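Local coordinates for protein uncharacterized conserved (Bdellovibrio bacteriovorus, PDB 7O21) that probably trims peptidoglycan as an LD-carboxypeptidase of the YkuD family, an editing of the cell wall that gives this predatory bacterium its curvature, at residues A[29-34]-A[192-197]; A[44-49]-A[71-76]; A[110-115]-A[161-166]. All blocks are in the same frame, centred on the assembly; numbering follows the deposited sequence.

Interaction 1 of 3, residues A[29-34]-A[192-197]; sequences SLLQIS and QDLSRF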
loop_
_atom_site.group_PDB
_atom_site.type_symbol
_atom_site.label_atom_id
_atom_site.label_comp_id
_atom_site.label_asym_id
_atom_site.label_seq_id
_atom_site.Cartn_x
_atom_site.Cartn_y
_atom_site.Cartn_z
ATOM N N SER A 29 12.010 -19.582 -13.728
ATOM C CA SER A 29 11.374 -18.984 -12.561
ATOM C C SER A 29 9.921 -18.590 -12.785
ATOM O O SER A 29 9.193 -18.402 -11.799
ATOM C CB SER A 29 12.174 -17.788 -12.042
ATOM O OG SER A 29 13.488 -18.189 -11.645
ATOM N N LEU A 30 9.480 -18.434 -14.032
ATOM C CA LEU A 30 8.092 -18.082 -14.315
ATOM C C LEU A 30 7.406 -19.365 -14.754
ATOM O O LEU A 30 7.534 -19.788 -15.907
ATOM C CB LEU A 30 8.011 -17.009 -15.394
ATOM C CG LEU A 30 6.599 -16.688 -15.882
ATOM C CD1 LEU A 30 5.699 -16.204 -14.742
ATOM C CD2 LEU A 30 6.647 -15.633 -16.992
ATOM N N LEU A 31 6.694 -19.999 -13.820
ATOM C CA LEU A 31 6.156 -21.327 -14.084
ATOM C C LEU A 31 4.737 -21.333 -14.640
ATOM O O LEU A 31 4.395 -22.236 -15.404
ATOM C CB LEU A 31 6.250 -22.206 -12.830
ATOM C CG LEU A 31 7.701 -22.547 -12.464
ATOM C CD1 LEU A 31 7.751 -23.261 -11.127
ATOM C CD2 LEU A 31 8.351 -23.392 -13.551
ATOM N N GLN A 32 3.894 -20.368 -14.273
ATOM C CA GLN A 32 2.512 -20.370 -14.743
ATOM C C GLN A 32 1.945 -18.970 -14.560
ATOM O O GLN A 32 2.325 -18.258 -13.627
ATOM C CB GLN A 32 1.670 -21.365 -13.928
ATOM C CG GLN A 32 0.339 -21.751 -14.574
ATOM C CD GLN A 32 -0.245 -23.001 -13.950
ATOM O OE1 GLN A 32 -0.214 -24.079 -14.545
ATOM N NE2 GLN A 32 -0.746 -22.870 -12.733
ATOM N N ILE A 33 1.041 -18.579 -15.466
ATOM C CA ILE A 33 0.303 -17.322 -15.376
ATOM C C ILE A 33 -1.146 -17.654 -15.041
ATOM O O ILE A 33 -1.687 -18.664 -15.512
ATOM C CB ILE A 33 0.445 -16.522 -16.692
ATOM C CG1 ILE A 33 1.910 -16.116 -16.871
ATOM C CG2 ILE A 33 -0.445 -15.281 -16.702
ATOM C CD1 ILE A 33 2.237 -15.523 -18.231
ATOM N N SER A 34 -1.761 -16.852 -14.178
ATOM C CA SER A 34 -3.102 -17.201 -13.721
ATOM C C SER A 34 -4.107 -17.080 -14.865
ATOM O O SER A 34 -3.985 -16.220 -15.742
ATOM C CB SER A 34 -3.529 -16.311 -12.559
ATOM O OG SER A 34 -4.917 -16.454 -12.324
ATOM N N GLN A 192 4.695 -28.660 -12.960
ATOM C CA GLN A 192 3.888 -29.708 -12.336
ATOM C C GLN A 192 4.310 -29.941 -10.894
ATOM O O GLN A 192 3.463 -30.191 -10.029
ATOM C CB GLN A 192 4.012 -31.006 -13.132
ATOM C CG GLN A 192 3.413 -30.952 -14.517
ATOM C CD GLN A 192 3.661 -32.233 -15.292
ATOM O OE1 GLN A 192 4.243 -33.190 -14.770
ATOM N NE2 GLN A 192 3.233 -32.255 -16.547
ATOM N N ASP A 193 5.615 -29.884 -10.619
ATOM C CA ASP A 193 6.094 -30.076 -9.256
ATOM C C ASP A 193 5.472 -29.047 -8.324
ATOM O O ASP A 193 4.980 -29.382 -7.240
ATOM C CB ASP A 193 7.618 -29.966 -9.218
ATOM C CG ASP A 193 8.309 -31.209 -9.735
ATOM O OD1 ASP A 193 7.635 -32.244 -9.929
ATOM O OD2 ASP A 193 9.536 -31.136 -9.936
ATOM N N LEU A 194 5.481 -27.780 -8.738
ATOM C CA LEU A 194 4.927 -26.738 -7.879
ATOM C C LEU A 194 3.402 -26.802 -7.851
ATOM O O LEU A 194 2.783 -26.526 -6.815
ATOM C CB LEU A 194 5.440 -25.366 -8.328
ATOM C CG LEU A 194 6.823 -25.009 -7.767
ATOM C CD1 LEU A 194 6.816 -25.014 -6.238
ATOM C CD2 LEU A 194 7.899 -25.948 -8.298
ATOM N N SER A 195 2.774 -27.162 -8.975
ATOM C CA SER A 195 1.327 -27.370 -8.971
ATOM C C SER A 195 0.931 -28.445 -7.971
ATOM O O SER A 195 -0.085 -28.315 -7.280
ATOM C CB SER A 195 0.826 -27.746 -10.365
ATOM O OG SER A 195 0.977 -26.671 -11.269
ATOM N N ARG A 196 1.722 -29.513 -7.881
ATOM C CA ARG A 196 1.415 -30.572 -6.927
ATOM C C ARG A 196 1.584 -30.092 -5.493
ATOM O O ARG A 196 0.811 -30.485 -4.616
ATOM C CB ARG A 196 2.271 -31.808 -7.209
ATOM C CG ARG A 196 1.850 -32.561 -8.455
ATOM C CD ARG A 196 2.508 -33.936 -8.526
ATOM N NE ARG A 196 3.944 -33.872 -8.271
ATOM C CZ ARG A 196 4.865 -33.704 -9.215
ATOM N NH1 ARG A 196 4.503 -33.579 -10.487
ATOM N NH2 ARG A 196 6.149 -33.661 -8.887
ATOM N N PHE A 197 2.586 -29.249 -5.230
ATOM C CA PHE A 197 2.731 -28.648 -3.904
ATOM C C PHE A 197 1.489 -27.838 -3.538
ATOM O O PHE A 197 0.898 -28.029 -2.465
ATOM C CB PHE A 197 3.997 -27.777 -3.853
ATOM C CG PHE A 197 4.154 -26.978 -2.569
ATOM C CD1 PHE A 197 4.776 -27.526 -1.444
ATOM C CD2 PHE A 197 3.684 -25.678 -2.490
ATOM C CE1 PHE A 197 4.928 -26.780 -0.285
ATOM C CE2 PHE A 197 3.829 -24.938 -1.331
ATOM C CZ PHE A 197 4.454 -25.497 -0.224
HETATM O O HOH W 1 -1.409 -25.121 -11.033
#

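Interaction 2 of 3, residues A[44-49]-A[71-76]; sequences ILVDKE and ADIGKM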
loop_
_atom_site.group_PDB
_atom_site.type_symbol
_atom_site.label_atom_id
_atom_site.label_comp_id
_atom_site.label_asym_id
_atom_site.label_seq_id
_atom_site.Cartn_x
_atom_site.Cartn_y
_atom_site.Cartn_z
ATOM N N ILE A 44 5.974 -9.242 -17.221
ATOM C CA ILE A 44 7.218 -8.643 -17.696
ATOM C C ILE A 44 8.382 -9.281 -16.951
ATOM O O ILE A 44 8.344 -9.395 -15.716
ATOM C CB ILE A 44 7.205 -7.119 -17.507
ATOM C CG1 ILE A 44 6.125 -6.487 -18.405
ATOM C CG2 ILE A 44 8.594 -6.549 -17.801
ATOM C CD1 ILE A 44 5.929 -5.009 -18.149
ATOM N N LEU A 45 9.413 -9.711 -17.689
ATOM C CA LEU A 45 10.579 -10.373 -17.111
ATOM C C LEU A 45 11.814 -9.559 -17.467
ATOM O O LEU A 45 12.077 -9.314 -18.651
ATOM C CB LEU A 45 10.729 -11.794 -17.659
ATOM C CG LEU A 45 12.031 -12.497 -17.286
ATOM C CD1 LEU A 45 12.077 -12.763 -15.800
ATOM C CD2 LEU A 45 12.165 -13.796 -18.083
ATOM N N VAL A 46 12.558 -9.126 -16.450
ATOM C CA VAL A 46 13.773 -8.331 -16.644
ATOM C C VAL A 46 14.979 -9.196 -16.299
ATOM O O VAL A 46 15.088 -9.710 -15.181
ATOM C CB VAL A 46 13.763 -7.051 -15.798
ATOM C CG1 VAL A 46 15.045 -6.236 -16.045
ATOM C CG2 VAL A 46 12.519 -6.225 -16.071
ATOM N N ASP A 47 15.892 -9.340 -17.251
ATOM C CA ASP A 47 17.097 -10.158 -17.121
ATOM C C ASP A 47 18.263 -9.173 -17.056
ATOM O O ASP A 47 18.694 -8.645 -18.087
ATOM C CB ASP A 47 17.175 -11.072 -18.345
ATOM C CG ASP A 47 18.414 -11.933 -18.382
ATOM O OD1 ASP A 47 19.402 -11.647 -17.675
ATOM O OD2 ASP A 47 18.387 -12.918 -19.149
ATOM N N LYS A 48 18.761 -8.903 -15.843
ATOM C CA LYS A 48 19.809 -7.894 -15.693
ATOM C C LYS A 48 21.070 -8.286 -16.443
ATOM O O LYS A 48 21.700 -7.439 -17.088
ATOM C CB LYS A 48 20.147 -7.651 -14.224
ATOM C CG LYS A 48 19.013 -7.089 -13.388
ATOM C CD LYS A 48 19.538 -6.809 -11.981
ATOM C CE LYS A 48 18.458 -6.302 -11.049
ATOM N NZ LYS A 48 18.953 -6.347 -9.638
ATOM N N GLU A 49 21.460 -9.562 -16.362
ATOM C CA GLU A 49 22.713 -9.994 -16.975
ATOM C C GLU A 49 22.691 -9.775 -18.482
ATOM O O GLU A 49 23.659 -9.265 -19.060
ATOM C CB GLU A 49 22.965 -11.463 -16.645
ATOM C CG GLU A 49 24.142 -12.065 -17.388
ATOM C CD GLU A 49 24.244 -13.559 -17.178
ATOM O OE1 GLU A 49 23.462 -14.095 -16.366
ATOM O OE2 GLU A 49 25.100 -14.200 -17.824
ATOM N N ALA A 71 17.037 -3.455 -22.140
ATOM C CA ALA A 71 16.747 -2.778 -20.885
ATOM C C ALA A 71 18.004 -2.807 -20.034
ATOM O O ALA A 71 18.903 -3.622 -20.255
ATOM C CB ALA A 71 15.620 -3.501 -20.144
ATOM N N ASP A 72 18.073 -1.901 -19.064
ATOM C CA ASP A 72 19.188 -1.910 -18.127
ATOM C C ASP A 72 18.687 -1.416 -16.782
ATOM O O ASP A 72 17.526 -1.027 -16.637
ATOM C CB ASP A 72 20.356 -1.061 -18.647
ATOM C CG ASP A 72 21.725 -1.644 -18.288
ATOM O OD1 ASP A 72 21.850 -2.351 -17.264
ATOM O OD2 ASP A 72 22.684 -1.364 -19.037
ATOM N N ILE A 73 19.564 -1.472 -15.783
ATOM C CA ILE A 73 19.249 -1.017 -14.438
ATOM C C ILE A 73 19.961 0.299 -14.172
ATOM O O ILE A 73 21.146 0.458 -14.502
ATOM C CB ILE A 73 19.659 -2.069 -13.396
ATOM C CG1 ILE A 73 18.992 -3.407 -13.712
ATOM C CG2 ILE A 73 19.328 -1.569 -11.994
ATOM C CD1 ILE A 73 17.478 -3.423 -13.549
ATOM N N GLY A 74 19.240 1.243 -13.568
ATOM C CA GLY A 74 19.853 2.509 -13.213
ATOM C C GLY A 74 20.916 2.330 -12.147
ATOM O O GLY A 74 20.822 1.463 -11.277
ATOM N N LYS A 75 21.944 3.175 -12.221
ATOM C CA LYS A 75 23.097 3.068 -11.339
ATOM C C LYS A 75 23.344 4.306 -10.487
ATOM O O LYS A 75 24.298 4.314 -9.700
ATOM C CB LYS A 75 24.357 2.767 -12.160
ATOM C CG LYS A 75 24.392 1.387 -12.780
ATOM C CD LYS A 75 25.743 1.125 -13.413
ATOM C CE LYS A 75 25.943 -0.350 -13.729
ATOM N NZ LYS A 75 26.133 -0.582 -15.191
ATOM N N MET A 76 22.517 5.337 -10.601
ATOM C CA MET A 76 22.815 6.635 -10.012
ATOM C C MET A 76 22.281 6.741 -8.589
ATOM O O MET A 76 21.259 6.145 -8.238
ATOM C CB MET A 76 22.206 7.749 -10.863
ATOM C CG MET A 76 22.902 7.950 -12.197
ATOM S SD MET A 76 24.597 8.526 -11.985
ATOM C CE MET A 76 24.303 10.193 -11.396
HETATM O O HOH W 2 21.303 -4.903 -16.101
#

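Interaction 3 of 3, residues A[110-115]-A[161-166]; sequences GALAFT and KLADYI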
loop_
_atom_site.group_PDB
_atom_site.type_symbol
_atom_site.label_atom_id
_atom_site.label_comp_id
_atom_site.label_asym_id
_atom_site.label_seq_id
_atom_site.Cartn_x
_atom_site.Cartn_y
_atom_site.Cartn_z
ATOM N N GLY A 110 11.984 10.009 -18.952
ATOM C CA GLY A 110 11.416 9.926 -20.276
ATOM C C GLY A 110 9.902 10.047 -20.251
ATOM O O GLY A 110 9.307 10.713 -19.391
ATOM N N ALA A 111 9.259 9.368 -21.202
ATOM C CA ALA A 111 7.856 9.640 -21.473
ATOM C C ALA A 111 6.905 9.020 -20.463
ATOM O O ALA A 111 5.774 9.495 -20.339
ATOM C CB ALA A 111 7.485 9.156 -22.874
ATOM N N LEU A 112 7.319 7.985 -19.735
ATOM C CA LEU A 112 6.385 7.276 -18.876
ATOM C C LEU A 112 7.170 6.576 -17.785
ATOM O O LEU A 112 8.307 6.159 -17.993
ATOM C CB LEU A 112 5.614 6.202 -19.656
ATOM C CG LEU A 112 4.397 6.523 -20.520
ATOM C CD1 LEU A 112 3.834 5.222 -21.083
ATOM C CD2 LEU A 112 3.334 7.251 -19.724
ATOM N N ALA A 113 6.524 6.398 -16.637
ATOM C CA ALA A 113 7.059 5.556 -15.576
ATOM C C ALA A 113 5.927 4.727 -15.009
ATOM O O ALA A 113 4.783 5.179 -14.942
ATOM C CB ALA A 113 7.687 6.358 -14.429
ATOM N N PHE A 114 6.259 3.514 -14.582
ATOM C CA PHE A 114 5.331 2.662 -13.858
ATOM C C PHE A 114 5.947 2.337 -12.511
ATOM O O PHE A 114 7.098 1.898 -12.444
ATOM C CB PHE A 114 5.065 1.375 -14.633
ATOM C CG PHE A 114 4.323 1.595 -15.911
ATOM C CD1 PHE A 114 5.016 1.843 -17.093
ATOM C CD2 PHE A 114 2.930 1.575 -15.939
ATOM C CE1 PHE A 114 4.339 2.063 -18.275
ATOM C CE2 PHE A 114 2.246 1.800 -17.129
ATOM C CZ PHE A 114 2.955 2.045 -18.298
ATOM N N THR A 115 5.190 2.581 -11.441
ATOM C CA THR A 115 5.705 2.281 -10.117
ATOM C C THR A 115 5.506 0.803 -9.815
ATOM O O THR A 115 4.696 0.119 -10.448
ATOM C CB THR A 115 4.971 3.121 -9.073
ATOM O OG1 THR A 115 3.598 2.694 -9.008
ATOM C CG2 THR A 115 5.026 4.612 -9.440
ATOM N N LYS A 161 5.411 1.050 -26.030
ATOM C CA LYS A 161 4.912 -0.271 -26.401
ATOM C C LYS A 161 4.491 -1.065 -25.170
ATOM O O LYS A 161 3.446 -1.731 -25.177
ATOM C CB LYS A 161 5.985 -1.038 -27.170
ATOM C CG LYS A 161 6.379 -0.439 -28.520
ATOM C CD LYS A 161 7.565 -1.194 -29.123
ATOM C CE LYS A 161 7.981 -0.615 -30.467
ATOM N NZ LYS A 161 9.260 -1.218 -30.951
ATOM N N LEU A 162 5.293 -1.022 -24.106
ATOM C CA LEU A 162 4.979 -1.828 -22.928
ATOM C C LEU A 162 3.684 -1.378 -22.269
ATOM O O LEU A 162 2.991 -2.190 -21.643
ATOM C CB LEU A 162 6.124 -1.761 -21.926
ATOM C CG LEU A 162 7.434 -2.401 -22.385
ATOM C CD1 LEU A 162 8.518 -2.177 -21.337
ATOM C CD2 LEU A 162 7.233 -3.892 -22.638
ATOM N N ALA A 163 3.346 -0.096 -22.388
ATOM C CA ALA A 163 2.130 0.403 -21.766
ATOM C C ALA A 163 0.909 -0.378 -22.229
ATOM O O ALA A 163 -0.049 -0.543 -21.463
ATOM C CB ALA A 163 1.963 1.902 -22.046
ATOM N N ASP A 164 0.942 -0.896 -23.460
ATOM C CA ASP A 164 -0.173 -1.675 -23.989
ATOM C C ASP A 164 -0.358 -3.003 -23.269
ATOM O O ASP A 164 -1.447 -3.585 -23.338
ATOM C CB ASP A 164 0.014 -1.919 -25.490
ATOM C CG ASP A 164 -0.104 -0.645 -26.307
ATOM O OD1 ASP A 164 -0.733 0.323 -25.823
ATOM O OD2 ASP A 164 0.440 -0.612 -27.432
ATOM N N TYR A 165 0.667 -3.500 -22.587
ATOM C CA TYR A 165 0.574 -4.792 -21.916
ATOM C C TYR A 165 0.369 -4.679 -20.415
ATOM O O TYR A 165 0.209 -5.708 -19.752
ATOM C CB TYR A 165 1.842 -5.612 -22.166
ATOM C CG TYR A 165 2.145 -5.915 -23.611
ATOM C CD1 TYR A 165 1.443 -6.890 -24.299
ATOM C CD2 TYR A 165 3.160 -5.240 -24.278
ATOM C CE1 TYR A 165 1.734 -7.182 -25.624
ATOM C CE2 TYR A 165 3.457 -5.520 -25.598
ATOM C CZ TYR A 165 2.739 -6.488 -26.266
ATOM O OH TYR A 165 3.051 -6.765 -27.582
ATOM N N ILE A 166 0.384 -3.479 -19.854
ATOM C CA ILE A 166 0.432 -3.307 -18.409
ATOM C C ILE A 166 -0.955 -2.967 -17.887
ATOM O O ILE A 166 -1.556 -1.959 -18.281
ATOM C CB ILE A 166 1.469 -2.251 -18.003
ATOM C CG1 ILE A 166 2.875 -2.772 -18.295
ATOM C CG2 ILE A 166 1.315 -1.894 -16.522
ATOM C CD1 ILE A 166 3.917 -1.671 -18.253
#

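Interaction 1 of 3, residues A[29-34]-A[192-197]
Leu31 and Gln32 are consecutive residues of a short edge strand, yet both direct their side chains at the same helix, that of Leu194 and Ser195. A regular strand would send neighbours to opposite faces; here a classic beta bulge, in which both residues face Ile254, turns the two the same way. The result is a small contact with an apolar half and a polar half. In the first, Leu31 CD1 does the touching, lying 3.9 Å from Leu194 CG and the same distance from Leu194 CD2, and the two leucine side chains meet at roughly a right angle. With CG anti to its own carbonyl carbon (chi1 -68°), Leu31 carries CD1 out to the helix.

The polar half works through water. Gln32 NE2 gives a hydrogen bond of 2.9 Å to a water molecule, which in turn donates to Ser195 OG, also at 2.9 Å. Further partners fix the rotation of the amide: Gln32 NE2 also bonds Pro252 O, and OE1 receives Arg191 NH1. Ser195 OG, for its part, bonds Arg191 O one helical turn back.

Within the chain, strand 30-32 is an outer strand of the antiparallel sheet of the NTF2-like domain, paired with strand 246-257, while helix 184-206 lies against it and also places Leu194 on Tyr291 of strand 290-300, at the other border of that sheet.

Interaction 2 of 3, residues A[44-49]-A[71-76]
Lys48 and Ile73 show how a lysine can serve as an apolar wall and a charged anchor at once, here in the beta-rich L,D-transpeptidase (YkuD) catalytic domain. Strands 42-47 and 62-73 are not neighbours in the sheet, since strand 52-59 runs between them, so the direct contacts are between side chains, with Lys48 just past the end of its strand. Lys48 is best followed outward. Its CB stands a little back from Ile73, but CG comes within 3.7 Å of Ile73 CG1, the tightest approach between the segments. CD then passes the same atom, Ile73 CG1, at 3.9 Å. CE lies almost evenly between the two carbons of the branch, 3.9 Å from Ile73 CD1 and 4.0 Å from Ile73 CG1. The extended chain so runs over the ethyl branch of Ile73 at a slant, methylene after methylene, and carries NZ beyond it to a salt bridge with Asp177 and hydrogen bonds with Thr88 OG1 and Pro89 O. Three oxygens thus hold the ammonium group while the carbons lie on Ile73.

The ethyl branch points this way because CG1 of Ile73 is anti to the carbonyl carbon (chi1 -56°). Val46 CG1 approaches Ile73 CD1 more loosely, at 4.5 Å, and both residues also pack on Val152, next to the predicted nucleophile Cys151; the side chains of Ile73 and Cys151 are about 6 Å apart.

A water adds a polar link, donating to Lys48 O at 2.8 Å and to Asp72 OD1 at 2.9 Å. That same OD1 accepts Ile73 N on its anti side, 23° out of the carboxylate plane.

Interaction 3 of 3, residues A[110-115]-A[161-166]
Phe114 and Ile166 meet on the sheet of the YkuD catalytic domain, where helix 156-163 and the turn after it pack against strand 113-116. The first kind of interaction is CH-pi. With CG anti to the carbonyl carbon (chi1 -67°), the Phe114 ring is held out toward the turn, and Ile166 CD1 sits over one face of it, 3.7 Å from its centroid and only 8° off the normal. The two side chains reach out from opposite directions, and Ile166 CG2 extends the cover towards one side of the ring, 3.9 Å from Phe114 CE2.

The second kind is plain apolar packing at Ala163. Its CB comes to the ring at the edge, near the ring plane, and not over a face. Ala163 and Ile166 begin and end a type I turn, which lets them address edge and face of one phenylalanine together.

Leu112 and Phe114 both point to the helix and also rest on Ile159, whereas Ala113 between them packs on Trp134 and His136. The contact therefore joins the helix to the sheet next to strand 134-136, which carries the predicted catalytic His136. Ala163 CB is shared evenly, 3.9 Å from Phe114 CZ and 3.9 Å from Leu112 CD1.

Overall arrangement
From the N terminus the chain first lays down strand 30-32, which belongs to the NTF2-like sheet, and then goes on to strand 42-47 of the catalytic domain's sheet. Interaction 2 closes a short loop there, from 44-49 to 71-76, around strand 52-59. Interaction 3 opens only after that loop is shut and ties 110-115 to 161-166, so the two lie in series. Interaction 1 closes last, when helix 184-206 returns to strand 30-32, and its long loop encloses both others; none of the loops cross. Interactions 2 and 3 reach the same sheet and touch, Ile44 CD1 lying 3.8 Å from Ile166 CG1; interaction 1, its centre about 25 Å from that of interaction 2, fastens the N-terminal segment to the second domain.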